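PilX (Neisseria meningitidis, PDB 2OPE) is a minor type IV pilin that can modulate the virulence properties of type IV pili, with links to bacterial adhesion and aggregation. Local coordinates at residues S10-E15 and E57-S62; N21-F26 and R72-V77; V77-T82 and T87-M92; Y99-R102 and S106-A109. One frame throughout, in Å; residues are numbered along the deposited sequence.

Contact 1: S10-E15 and E57-S62; sequences SQLYTE and EKYNVS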
loop_
_atom_site.group_PDB
_atom_site.type_symbol
_atom_site.label_atom_id
_atom_site.label_comp_id
_atom_site.label_asym_id
_atom_site.label_seq_id
_atom_site.Cartn_x
_atom_site.Cartn_y
_atom_site.Cartn_z
ATOM N N SER A 10 9.403 -0.050 8.433
ATOM C CA SER A 10 8.485 -0.608 9.423
ATOM C C SER A 10 7.323 0.339 9.681
ATOM O O SER A 10 6.163 -0.062 9.614
ATOM C CB SER A 10 9.192 -0.971 10.725
ATOM O OG SER A 10 10.133 -2.022 10.524
ATOM N N GLN A 11 7.605 1.601 9.967
ATOM C CA GLN A 11 6.497 2.516 10.235
ATOM C C GLN A 11 5.572 2.613 9.031
ATOM O O GLN A 11 4.371 2.696 9.194
ATOM C CB GLN A 11 6.998 3.901 10.655
ATOM C CG GLN A 11 8.032 3.843 11.772
ATOM C CD GLN A 11 8.463 5.220 12.236
ATOM O OE1 GLN A 11 7.659 6.168 12.256
ATOM N NE2 GLN A 11 9.721 5.340 12.613
ATOM N N LEU A 12 6.133 2.646 7.826
ATOM C CA LEU A 12 5.328 2.644 6.581
ATOM C C LEU A 12 4.442 1.393 6.577
ATOM O O LEU A 12 3.246 1.444 6.236
ATOM C CB LEU A 12 6.238 2.649 5.345
ATOM C CG LEU A 12 5.577 2.571 3.974
ATOM C CD1 LEU A 12 4.700 3.820 3.735
ATOM C CD2 LEU A 12 6.603 2.379 2.856
ATOM N N TYR A 13 5.002 0.268 7.008
ATOM C CA TYR A 13 4.229 -0.943 6.972
ATOM C C TYR A 13 3.002 -0.742 7.873
ATOM O O TYR A 13 1.846 -0.932 7.437
ATOM C CB TYR A 13 5.060 -2.168 7.374
ATOM C CG TYR A 13 4.188 -3.400 7.380
ATOM C CD1 TYR A 13 4.029 -4.161 6.231
ATOM C CD2 TYR A 13 3.451 -3.762 8.522
ATOM C CE1 TYR A 13 3.193 -5.255 6.230
ATOM C CE2 TYR A 13 2.619 -4.825 8.502
ATOM C CZ TYR A 13 2.483 -5.571 7.366
ATOM O OH TYR A 13 1.644 -6.682 7.361
ATOM N N THR A 14 3.261 -0.300 9.100
ATOM C CA THR A 14 2.243 -0.052 10.106
ATOM C C THR A 14 1.231 1.029 9.700
ATOM O O THR A 14 0.064 0.936 10.043
ATOM C CB THR A 14 2.918 0.289 11.461
ATOM O OG1 THR A 14 3.698 -0.837 11.842
ATOM C CG2 THR A 14 1.897 0.580 12.590
ATOM N N GLU A 15 1.664 2.033 8.952
ATOM C CA GLU A 15 0.719 3.045 8.475
ATOM C C GLU A 15 -0.197 2.400 7.449
ATOM O O GLU A 15 -1.400 2.699 7.389
ATOM C CB GLU A 15 1.443 4.243 7.842
ATOM C CG GLU A 15 2.197 5.086 8.846
ATOM C CD GLU A 15 1.371 6.188 9.458
ATOM O OE1 GLU A 15 0.190 6.309 9.157
ATOM O OE2 GLU A 15 1.906 6.967 10.232
ATOM N N GLU A 57 6.724 12.525 4.548
ATOM C CA GLU A 57 7.832 13.210 3.918
ATOM C C GLU A 57 8.594 12.305 2.956
ATOM O O GLU A 57 9.189 12.775 1.977
ATOM C CB GLU A 57 8.821 13.602 5.001
ATOM C CG GLU A 57 8.791 15.026 5.396
ATOM C CD GLU A 57 9.792 15.302 6.493
ATOM O OE1 GLU A 57 9.822 16.453 6.990
ATOM O OE2 GLU A 57 10.532 14.354 6.865
ATOM N N LYS A 58 8.611 11.011 3.265
ATOM C CA LYS A 58 9.527 10.090 2.602
ATOM C C LYS A 58 8.897 9.114 1.618
ATOM O O LYS A 58 9.591 8.631 0.722
ATOM C CB LYS A 58 10.294 9.293 3.650
ATOM C CG LYS A 58 11.057 10.153 4.599
ATOM C CD LYS A 58 11.534 9.410 5.839
ATOM C CE LYS A 58 12.207 10.400 6.781
ATOM N NZ LYS A 58 13.401 11.109 6.151
ATOM N N TYR A 59 7.602 8.814 1.804
ATOM C CA TYR A 59 6.907 7.777 1.045
ATOM C C TYR A 59 5.628 8.256 0.394
ATOM O O TYR A 59 4.957 9.116 0.935
ATOM C CB TYR A 59 6.561 6.619 1.962
ATOM C CG TYR A 59 7.775 5.981 2.511
ATOM C CD1 TYR A 59 8.226 6.270 3.812
ATOM C CD2 TYR A 59 8.503 5.091 1.743
ATOM C CE1 TYR A 59 9.357 5.679 4.332
ATOM C CE2 TYR A 59 9.628 4.502 2.252
ATOM C CZ TYR A 59 10.056 4.807 3.547
ATOM O OH TYR A 59 11.191 4.192 4.015
ATOM N N ASN A 60 5.306 7.688 -0.772
ATOM C CA ASN A 60 3.949 7.782 -1.351
ATOM C C ASN A 60 3.153 6.472 -1.234
ATOM O O ASN A 60 3.675 5.395 -1.457
ATOM C CB ASN A 60 4.003 8.253 -2.796
ATOM C CG ASN A 60 4.525 9.681 -2.918
ATOM O OD1 ASN A 60 4.111 10.581 -2.183
ATOM N ND2 ASN A 60 5.472 9.877 -3.798
ATOM N N VAL A 61 1.891 6.564 -0.843
ATOM C CA VAL A 61 1.052 5.379 -0.788
ATOM C C VAL A 61 -0.072 5.453 -1.849
ATOM O O VAL A 61 -0.724 6.494 -2.027
ATOM C CB VAL A 61 0.538 5.147 0.666
ATOM C CG1 VAL A 61 -0.464 4.026 0.722
ATOM C CG2 VAL A 61 1.717 4.841 1.581
ATOM N N SER A 62 -0.277 4.360 -2.593
ATOM C CA SER A 62 -1.325 4.366 -3.629
ATOM C C SER A 62 -2.056 3.033 -3.589
ATOM O O SER A 62 -1.503 2.082 -3.047
ATOM C CB SER A 62 -0.710 4.628 -5.001
ATOM O OG SER A 62 0.386 3.737 -5.212
#
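Two torsions of Leu12 aim its fork at Tyr59: CG lies opposite the backbone N (chi1 177°), and with chi2 at 64° the CD2 branch runs on extended from CA while CD1 bends to one side. Each methyl then has its own target on the strand. CD2 rests over one face of the Tyr59 ring, 3.5 Å above the plane and shifted toward the rim. Its distance to the ring centroid is 3.8 Å at 24° off the normal, which meets the geometry of a CH-pi contact. The closest ring atom is Tyr59 CD2, 3.5 Å from Leu12 CD2. The other methyl, Leu12 CD1, serves two residues, lying 3.8 Å from Tyr59 CB and equally 3.8 Å from Val61 CG2. Val61 presents that branch because its CG1 takes the place opposite the backbone N and CG2 stays beside it. Tyr59 and Val61 project toward the helix and Asn60 away from it, as expected for successive residues of an extended strand. The interaction across the two segments is therefore wholly apolar. Around it, Ile55 and Val90 also touch Leu12, Tyr8 touches Tyr59, and Met16 and Met51 reach Val61, so this leucine belongs to a larger hydrophobic layer. Such a layer, in which the long N-terminal helix lies against an antiparallel sheet, is the hallmark of the type IV pilin fold, and here helix 5-28 meets strand 59-65, an outermost strand of that sheet within the chain.

Contact 2: N21-F26 and R72-V77; sequences NISKQF and RAYSLV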
loop_
_atom_site.group_PDB
_atom_site.type_symbol
_atom_site.label_atom_id
_atom_site.label_comp_id
_atom_site.label_asym_id
_atom_site.label_seq_id
_atom_site.Cartn_x
_atom_site.Cartn_y
_atom_site.Cartn_z
ATOM N N ASN A 21 -7.045 -1.052 7.099
ATOM C CA ASN A 21 -8.127 -1.396 8.007
ATOM C C ASN A 21 -9.298 -0.408 7.908
ATOM O O ASN A 21 -10.460 -0.804 7.982
ATOM C CB ASN A 21 -7.617 -1.523 9.448
ATOM C CG ASN A 21 -6.867 -2.788 9.665
ATOM O OD1 ASN A 21 -7.035 -3.731 8.905
ATOM N ND2 ASN A 21 -6.059 -2.852 10.723
ATOM N N ILE A 22 -8.991 0.870 7.739
ATOM C CA ILE A 22 -10.034 1.844 7.546
ATOM C C ILE A 22 -10.723 1.686 6.186
ATOM O O ILE A 22 -11.914 1.930 6.080
ATOM C CB ILE A 22 -9.456 3.239 7.613
ATOM C CG1 ILE A 22 -8.891 3.523 9.022
ATOM C CG2 ILE A 22 -10.514 4.305 7.194
ATOM C CD1 ILE A 22 -8.365 4.941 9.120
ATOM N N SER A 23 -9.952 1.358 5.138
ATOM C CA SER A 23 -10.511 1.081 3.850
ATOM C C SER A 23 -11.500 -0.073 3.911
ATOM O O SER A 23 -12.591 -0.006 3.351
ATOM C CB SER A 23 -9.398 0.763 2.832
ATOM O OG SER A 23 -8.543 1.906 2.662
ATOM N N LYS A 24 -11.103 -1.146 4.573
ATOM C CA LYS A 24 -11.932 -2.331 4.625
ATOM C C LYS A 24 -13.246 -2.050 5.402
ATOM O O LYS A 24 -14.329 -2.404 4.974
ATOM C CB LYS A 24 -11.108 -3.454 5.253
ATOM C CG LYS A 24 -11.888 -4.572 5.965
ATOM C CD LYS A 24 -10.954 -5.669 6.526
ATOM C CE LYS A 24 -11.705 -7.016 6.875
ATOM N NZ LYS A 24 -10.738 -8.190 7.050
ATOM N N GLN A 25 -13.134 -1.373 6.536
ATOM C CA GLN A 25 -14.222 -1.313 7.512
ATOM C C GLN A 25 -15.150 -0.112 7.234
ATOM O O GLN A 25 -16.293 -0.118 7.644
ATOM C CB GLN A 25 -13.628 -1.167 8.913
ATOM C CG GLN A 25 -12.808 -2.349 9.357
ATOM C CD GLN A 25 -13.616 -3.676 9.377
ATOM O OE1 GLN A 25 -14.819 -3.707 9.653
ATOM N NE2 GLN A 25 -12.948 -4.753 9.055
ATOM N N PHE A 26 -14.625 0.915 6.555
ATOM C CA PHE A 26 -15.402 2.092 6.245
ATOM C C PHE A 26 -15.696 2.229 4.760
ATOM O O PHE A 26 -16.637 2.901 4.397
ATOM C CB PHE A 26 -14.743 3.384 6.814
ATOM C CG PHE A 26 -14.767 3.428 8.339
ATOM C CD1 PHE A 26 -15.855 3.982 9.026
ATOM C CD2 PHE A 26 -13.752 2.855 9.090
ATOM C CE1 PHE A 26 -15.891 3.993 10.404
ATOM C CE2 PHE A 26 -13.792 2.885 10.483
ATOM C CZ PHE A 26 -14.836 3.458 11.125
ATOM N N ARG A 72 -13.038 -4.503 -4.292
ATOM C CA ARG A 72 -12.715 -5.026 -2.967
ATOM C C ARG A 72 -11.430 -5.818 -2.972
ATOM O O ARG A 72 -10.809 -5.993 -1.909
ATOM C CB ARG A 72 -13.864 -5.872 -2.423
ATOM C CG ARG A 72 -15.133 -5.028 -2.140
ATOM C CD ARG A 72 -16.297 -5.852 -1.598
ATOM N NE ARG A 72 -17.260 -4.941 -0.999
ATOM C CZ ARG A 72 -18.185 -4.316 -1.696
ATOM N NH1 ARG A 72 -19.007 -3.470 -1.108
ATOM N NH2 ARG A 72 -18.274 -4.532 -2.990
ATOM N N ALA A 73 -11.044 -6.328 -4.154
ATOM C CA ALA A 73 -9.701 -6.890 -4.381
ATOM C C ALA A 73 -8.788 -5.780 -4.859
ATOM O O ALA A 73 -8.776 -5.456 -6.051
ATOM C CB ALA A 73 -9.734 -7.955 -5.405
ATOM N N TYR A 74 -8.052 -5.169 -3.943
ATOM C CA TYR A 74 -7.078 -4.138 -4.321
ATOM C C TYR A 74 -5.803 -4.448 -3.530
ATOM O O TYR A 74 -5.797 -5.285 -2.634
ATOM C CB TYR A 74 -7.575 -2.706 -4.013
ATOM C CG TYR A 74 -7.844 -2.489 -2.500
ATOM C CD1 TYR A 74 -6.777 -2.265 -1.614
ATOM C CD2 TYR A 74 -9.138 -2.575 -1.964
ATOM C CE1 TYR A 74 -6.977 -2.100 -0.263
ATOM C CE2 TYR A 74 -9.349 -2.407 -0.586
ATOM C CZ TYR A 74 -8.244 -2.176 0.269
ATOM O OH TYR A 74 -8.379 -2.069 1.643
ATOM N N SER A 75 -4.735 -3.755 -3.869
ATOM C CA SER A 75 -3.530 -3.758 -3.076
ATOM C C SER A 75 -3.045 -2.323 -2.838
ATOM O O SER A 75 -3.368 -1.398 -3.591
ATOM C CB SER A 75 -2.469 -4.565 -3.783
ATOM O OG SER A 75 -2.226 -4.013 -5.024
ATOM N N LEU A 76 -2.294 -2.147 -1.764
ATOM C CA LEU A 76 -1.677 -0.891 -1.472
ATOM C C LEU A 76 -0.200 -1.021 -1.755
ATOM O O LEU A 76 0.430 -1.997 -1.376
ATOM C CB LEU A 76 -1.893 -0.526 -0.004
ATOM C CG LEU A 76 -3.323 -0.382 0.495
ATOM C CD1 LEU A 76 -3.345 -0.223 2.055
ATOM C CD2 LEU A 76 -3.977 0.799 -0.185
ATOM N N VAL A 77 0.359 -0.017 -2.413
ATOM C CA VAL A 77 1.797 0.046 -2.677
ATOM C C VAL A 77 2.413 1.238 -1.896
ATOM O O VAL A 77 1.906 2.343 -1.916
ATOM C CB VAL A 77 2.023 0.163 -4.218
ATOM C CG1 VAL A 77 3.441 0.394 -4.578
ATOM C CG2 VAL A 77 1.494 -1.085 -4.924
#
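Ser23 and Tyr74 meet through one narrow approach: Ser23 CB lies 3.2 Å from Tyr74 OH, and the ring carbon that bears it, Tyr74 CZ, is already 4.1 Å from Ser23 CB. The ring meets the serine obliquely, so the evidence supports contact with the phenol end and no stacking. Tyr74 holds CG in the crowded position between its backbone N and carbonyl carbon (chi1 61°), and from there the ring reaches from the strand to the helix. Ser23 is turned differently, with OG opposite its carbonyl carbon and beside its backbone N (chi1 -63°). That rotation directs the hydroxyl back along the helix, where it hydrogen-bonds Ile19 O. Consequently Ser23 OG stays 4.1 Å from Tyr74 OH and the two hydroxyls do not bond; the phenol finds its own hydrogen bond at Asn20 OD1. Both buried hydroxyls are thus satisfied by residues of helix 5-28 just before the segment 21-26. Lys24 adds a marginal contact by its backbone, its N being 4.1 Å from Tyr74 OH, whereas its long side chain leads away. The helix widens into a pi-type turn at residues 23-26, directly where this contact is made. In the surrounding fold, Leu42 of helix 35-48 touches both Ser23 and Tyr74, and Phe45 of that helix also touches Ser23. Leu28, near the end of helix 5-28, and Val63 and Phe65 of strand 59-65 pack on Tyr74, which thereby joins two helices to neighbouring strands of the sheet.

Contact 3: V77-T82 and T87-M92; sequences VGVPKT and TLSVWM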
loop_
_atom_site.group_PDB
_atom_site.type_symbol
_atom_site.label_atom_id
_atom_site.label_comp_id
_atom_site.label_asym_id
_atom_site.label_seq_id
_atom_site.Cartn_x
_atom_site.Cartn_y
_atom_site.Cartn_z
ATOM N N VAL A 77 0.359 -0.017 -2.413
ATOM C CA VAL A 77 1.797 0.046 -2.677
ATOM C C VAL A 77 2.413 1.238 -1.896
ATOM O O VAL A 77 1.906 2.343 -1.916
ATOM C CB VAL A 77 2.023 0.163 -4.218
ATOM C CG1 VAL A 77 3.441 0.394 -4.578
ATOM C CG2 VAL A 77 1.494 -1.085 -4.924
ATOM N N GLY A 78 3.483 1.007 -1.145
ATOM C CA GLY A 78 4.099 2.114 -0.412
ATOM C C GLY A 78 5.512 2.227 -0.958
ATOM O O GLY A 78 6.280 1.273 -0.879
ATOM N N VAL A 79 5.878 3.361 -1.551
ATOM C CA VAL A 79 7.244 3.455 -2.075
ATOM C C VAL A 79 7.851 4.796 -1.753
ATOM O O VAL A 79 7.132 5.783 -1.500
ATOM C CB VAL A 79 7.303 3.172 -3.603
ATOM C CG1 VAL A 79 6.783 1.761 -3.881
ATOM C CG2 VAL A 79 6.548 4.280 -4.451
ATOM N N PRO A 80 9.183 4.844 -1.719
ATOM C CA PRO A 80 9.864 6.071 -1.360
ATOM C C PRO A 80 9.622 7.151 -2.420
ATOM O O PRO A 80 9.512 6.823 -3.592
ATOM C CB PRO A 80 11.337 5.645 -1.356
ATOM C CG PRO A 80 11.308 4.154 -1.217
ATOM C CD PRO A 80 10.117 3.720 -1.928
ATOM N N LYS A 81 9.516 8.409 -1.999
ATOM C CA LYS A 81 9.476 9.550 -2.910
ATOM C C LYS A 81 10.700 9.587 -3.839
ATOM O O LYS A 81 11.814 9.241 -3.434
ATOM C CB LYS A 81 9.410 10.857 -2.114
ATOM C CG LYS A 81 7.988 11.248 -1.765
ATOM C CD LYS A 81 7.898 12.121 -0.534
ATOM C CE LYS A 81 6.595 12.913 -0.514
ATOM N NZ LYS A 81 5.455 12.061 -0.875
ATOM N N THR A 82 10.469 10.051 -5.065
ATOM C CA THR A 82 11.467 10.070 -6.124
ATOM C C THR A 82 12.660 10.904 -5.714
ATOM O O THR A 82 12.502 12.063 -5.318
ATOM C CB THR A 82 10.867 10.633 -7.453
ATOM O OG1 THR A 82 10.048 9.625 -8.067
ATOM C CG2 THR A 82 11.962 11.017 -8.436
ATOM N N THR A 87 15.083 3.112 -0.842
ATOM C CA THR A 87 14.665 2.000 -1.714
ATOM C C THR A 87 13.580 1.050 -1.126
ATOM O O THR A 87 12.681 0.577 -1.853
ATOM C CB THR A 87 15.876 1.112 -2.089
ATOM O OG1 THR A 87 16.559 0.746 -0.885
ATOM C CG2 THR A 87 16.868 1.841 -3.051
ATOM N N LEU A 88 13.689 0.763 0.173
ATOM C CA LEU A 88 12.825 -0.203 0.813
ATOM C C LEU A 88 11.397 0.238 0.590
ATOM O O LEU A 88 11.084 1.424 0.731
ATOM C CB LEU A 88 13.114 -0.318 2.328
ATOM C CG LEU A 88 14.501 -0.810 2.783
ATOM C CD1 LEU A 88 14.636 -0.942 4.284
ATOM C CD2 LEU A 88 14.910 -2.102 2.068
ATOM N N SER A 89 10.530 -0.732 0.307
ATOM C CA SER A 89 9.142 -0.439 0.015
ATOM C C SER A 89 8.237 -1.459 0.704
ATOM O O SER A 89 8.718 -2.330 1.429
ATOM C CB SER A 89 8.924 -0.409 -1.494
ATOM O OG SER A 89 9.863 0.484 -2.096
ATOM N N VAL A 90 6.922 -1.326 0.499
ATOM C CA VAL A 90 5.935 -2.239 1.069
ATOM C C VAL A 90 4.808 -2.389 0.049
ATOM O O VAL A 90 4.519 -1.419 -0.695
ATOM C CB VAL A 90 5.388 -1.646 2.382
ATOM C CG1 VAL A 90 4.181 -2.374 2.885
ATOM C CG2 VAL A 90 6.494 -1.611 3.449
ATOM N N TRP A 91 4.189 -3.581 -0.030
ATOM C CA TRP A 91 2.853 -3.660 -0.628
ATOM C C TRP A 91 1.967 -4.561 0.217
ATOM O O TRP A 91 2.461 -5.349 1.029
ATOM C CB TRP A 91 2.869 -4.074 -2.127
ATOM C CG TRP A 91 3.152 -5.544 -2.367
ATOM C CD1 TRP A 91 4.381 -6.147 -2.415
ATOM C CD2 TRP A 91 2.179 -6.598 -2.557
ATOM N NE1 TRP A 91 4.236 -7.507 -2.642
ATOM C CE2 TRP A 91 2.896 -7.811 -2.703
ATOM C CE3 TRP A 91 0.774 -6.640 -2.569
ATOM C CZ2 TRP A 91 2.249 -9.049 -2.880
ATOM C CZ3 TRP A 91 0.150 -7.854 -2.762
ATOM C CH2 TRP A 91 0.886 -9.044 -2.907
ATOM N N MET A 92 0.656 -4.452 0.026
ATOM C CA MET A 92 -0.285 -5.368 0.686
ATOM C C MET A 92 -1.647 -5.511 -0.036
ATOM O O MET A 92 -2.057 -4.668 -0.855
ATOM C CB MET A 92 -0.442 -5.017 2.207
ATOM C CG MET A 92 -0.989 -3.592 2.466
ATOM S SD MET A 92 -1.098 -3.031 4.181
ATOM C CE MET A 92 0.573 -3.134 4.814
#
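Gly78 and Val90 form the hydrogen-bonded pair of a beta hairpin, the one made by strands 74-80 and 89-93 of the pilin sheet. The short segments run antiparallel at 171°, and two backbone bonds close the ring: Gly78 N to Val90 O at 2.7 Å and Val90 N to Gly78 O at 3.0 Å. The adjacent non-hydrogen-bonded pair, Val77 with Trp91, brings its backbones closer, but its side chains meet only loosely, Val77 CG2 lying 4.3 Å from Trp91 CB; the indole leads away to stack with Tyr99 and His110 while its NE1 bonds Leu111 O. Val90, on the other sheet face, touches Met16 of helix 5-28.

Ser89 can be followed outward. Its CB sits 3.2 Å from Gly78 O, and Val79 CG1 lies a little farther from that same carbon. Because OG is opposite the carbonyl carbon (chi1 -53°), it swings toward the loop that closes the hairpin and passes 3.3 Å from Pro80 CD. The ring of Pro80 goes on to meet the backbone leading into the partner strand, CG being 3.4 Å from Leu88 O. At the tip, Ser89 OG donates a 2.8 Å hydrogen bond to Thr87 O, approaching from a position tilted out of the carbonyl plane.

Contact 4: Y99-R102 and S106-A109; sequences YKCR and SARA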
loop_
_atom_site.group_PDB
_atom_site.type_symbol
_atom_site.label_atom_id
_atom_site.label_comp_id
_atom_site.label_asym_id
_atom_site.label_seq_id
_atom_site.Cartn_x
_atom_site.Cartn_y
_atom_site.Cartn_z
ATOM N N TYR A 99 3.820 -7.236 2.740
ATOM C CA TYR A 99 5.172 -7.597 2.285
ATOM C C TYR A 99 6.155 -6.459 2.474
ATOM O O TYR A 99 5.823 -5.303 2.276
ATOM C CB TYR A 99 5.136 -8.039 0.816
ATOM C CG TYR A 99 4.261 -9.245 0.588
ATOM C CD1 TYR A 99 2.874 -9.118 0.445
ATOM C CD2 TYR A 99 4.804 -10.523 0.518
ATOM C CE1 TYR A 99 2.066 -10.236 0.282
ATOM C CE2 TYR A 99 3.998 -11.636 0.346
ATOM C CZ TYR A 99 2.651 -11.482 0.214
ATOM O OH TYR A 99 1.871 -12.584 0.012
ATOM N N LYS A 100 7.367 -6.791 2.888
ATOM C CA LYS A 100 8.469 -5.822 2.932
ATOM C C LYS A 100 9.338 -6.046 1.700
ATOM O O LYS A 100 9.801 -7.164 1.456
ATOM C CB LYS A 100 9.294 -5.994 4.198
ATOM C CG LYS A 100 8.647 -5.432 5.564
ATOM C CD LYS A 100 9.784 -5.227 6.567
ATOM C CE LYS A 100 9.368 -4.990 8.044
ATOM N NZ LYS A 100 8.024 -4.435 8.009
ATOM N N CYS A 101 9.564 -4.996 0.923
ATOM C CA CYS A 101 10.260 -5.140 -0.363
ATOM C C CYS A 101 11.553 -4.406 -0.363
ATOM O O CYS A 101 11.685 -3.376 0.319
ATOM C CB CYS A 101 9.420 -4.619 -1.513
ATOM S SG CYS A 101 7.847 -5.355 -1.547
ATOM N N ARG A 102 12.502 -4.947 -1.136
ATOM C CA ARG A 102 13.874 -4.429 -1.153
ATOM C C ARG A 102 14.003 -3.253 -2.101
ATOM O O ARG A 102 14.953 -2.496 -1.983
ATOM C CB ARG A 102 14.906 -5.519 -1.459
ATOM C CG ARG A 102 15.065 -6.601 -0.346
ATOM C CD ARG A 102 15.710 -6.093 0.966
ATOM N NE ARG A 102 17.079 -5.608 0.746
ATOM C CZ ARG A 102 17.874 -5.058 1.672
ATOM N NH1 ARG A 102 17.477 -4.896 2.931
ATOM N NH2 ARG A 102 19.088 -4.660 1.330
ATOM N N SER A 106 9.766 -3.990 -7.105
ATOM C CA SER A 106 9.198 -5.220 -6.514
ATOM C C SER A 106 7.839 -4.977 -5.807
ATOM O O SER A 106 6.975 -5.859 -5.774
ATOM C CB SER A 106 10.168 -5.824 -5.479
ATOM O OG SER A 106 11.481 -6.014 -5.987
ATOM N N ALA A 107 7.686 -3.806 -5.177
ATOM C CA ALA A 107 6.395 -3.416 -4.602
ATOM C C ALA A 107 5.354 -3.174 -5.708
ATOM O O ALA A 107 4.220 -3.649 -5.612
ATOM C CB ALA A 107 6.551 -2.177 -3.728
ATOM N N ARG A 108 5.727 -2.464 -6.772
ATOM C CA ARG A 108 4.770 -2.225 -7.852
ATOM C C ARG A 108 4.415 -3.510 -8.566
ATOM O O ARG A 108 3.296 -3.626 -9.102
ATOM C CB ARG A 108 5.270 -1.186 -8.849
ATOM C CG ARG A 108 5.491 0.196 -8.217
ATOM C CD ARG A 108 5.840 1.257 -9.271
ATOM N NE ARG A 108 5.917 2.587 -8.653
ATOM C CZ ARG A 108 4.865 3.307 -8.244
ATOM N NH1 ARG A 108 3.593 2.848 -8.360
ATOM N NH2 ARG A 108 5.089 4.504 -7.710
ATOM N N ALA A 109 5.352 -4.463 -8.561
ATOM C CA ALA A 109 5.131 -5.810 -9.149
ATOM C C ALA A 109 4.437 -6.839 -8.191
ATOM O O ALA A 109 3.977 -7.920 -8.633
ATOM C CB ALA A 109 6.414 -6.371 -9.748
#
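Ser106 OG is hydrogen-bonded to Asp103 OD2, close to the start of helix 104-109, and this polar tie leaves the serine's carbon to face Cys101. The contact lies in the disulfide-bounded region characteristic of type IV pilins: Cys101 is joined to Cys120, and the helix falls within the loop so enclosed. Across the segments everything is apolar or backbone packing. Ser106 CB is 4.2 Å from Cys101 CB, whereas its hydroxyl lies farther from the cysteine, a division of labour between the carbon and oxygen of one small side chain. Cys101 turns SG opposite its carbonyl carbon and beside its backbone N (chi1 -54°), which lays the sulfur alongside the first turn of the helix. There it meets the backbone of Ala107 slightly more closely than the methyl: SG is 3.9 Å from Ala107 CA and likewise 3.9 Å from Ala107 N. The CA atoms of Cys101 and Ala107 are 6.0 Å apart, a short spacing consistent with the small size of Ala107. Ser106 also touches Cys120, so it packs against both halves of the disulfide. Ala107 in turn rests on Val77 and Val79 of strand 74-80, which places the helix against the sheet. Cys101 is backbone hydrogen-bonded to Ser89 of the neighbouring strand, and Arg102 to Gly119. The covalent link and the helix thus converge on one sulfur atom, Cys101 SG, whose nearest side-chain neighbour across the segments is Ala107 CB at 4.1 Å.

In the fold
All four contacts are buried, contact 4 wholly so and contact 2 with an exposed margin at Lys24, yet their chemistry follows their place. Contacts 1 and 2 both set helix 5-28 against the sheet, with centres about 15 Å apart: the first is purely hydrophobic, the second turns on hydroxyls satisfied within the helix. Contact 3 is the only one whose two segments are hydrogen-bonded to each other. It shares Val77 with contact 2, and Asn60 N to Val79 O, 2.7 Å and probably a hydrogen bond, ties it to contact 1. Contact 4 covers the sheet face bearing Val77, away from helix 5-28; its centre lies about 7 Å from that of contact 3, and Cys101 brings in the disulfide.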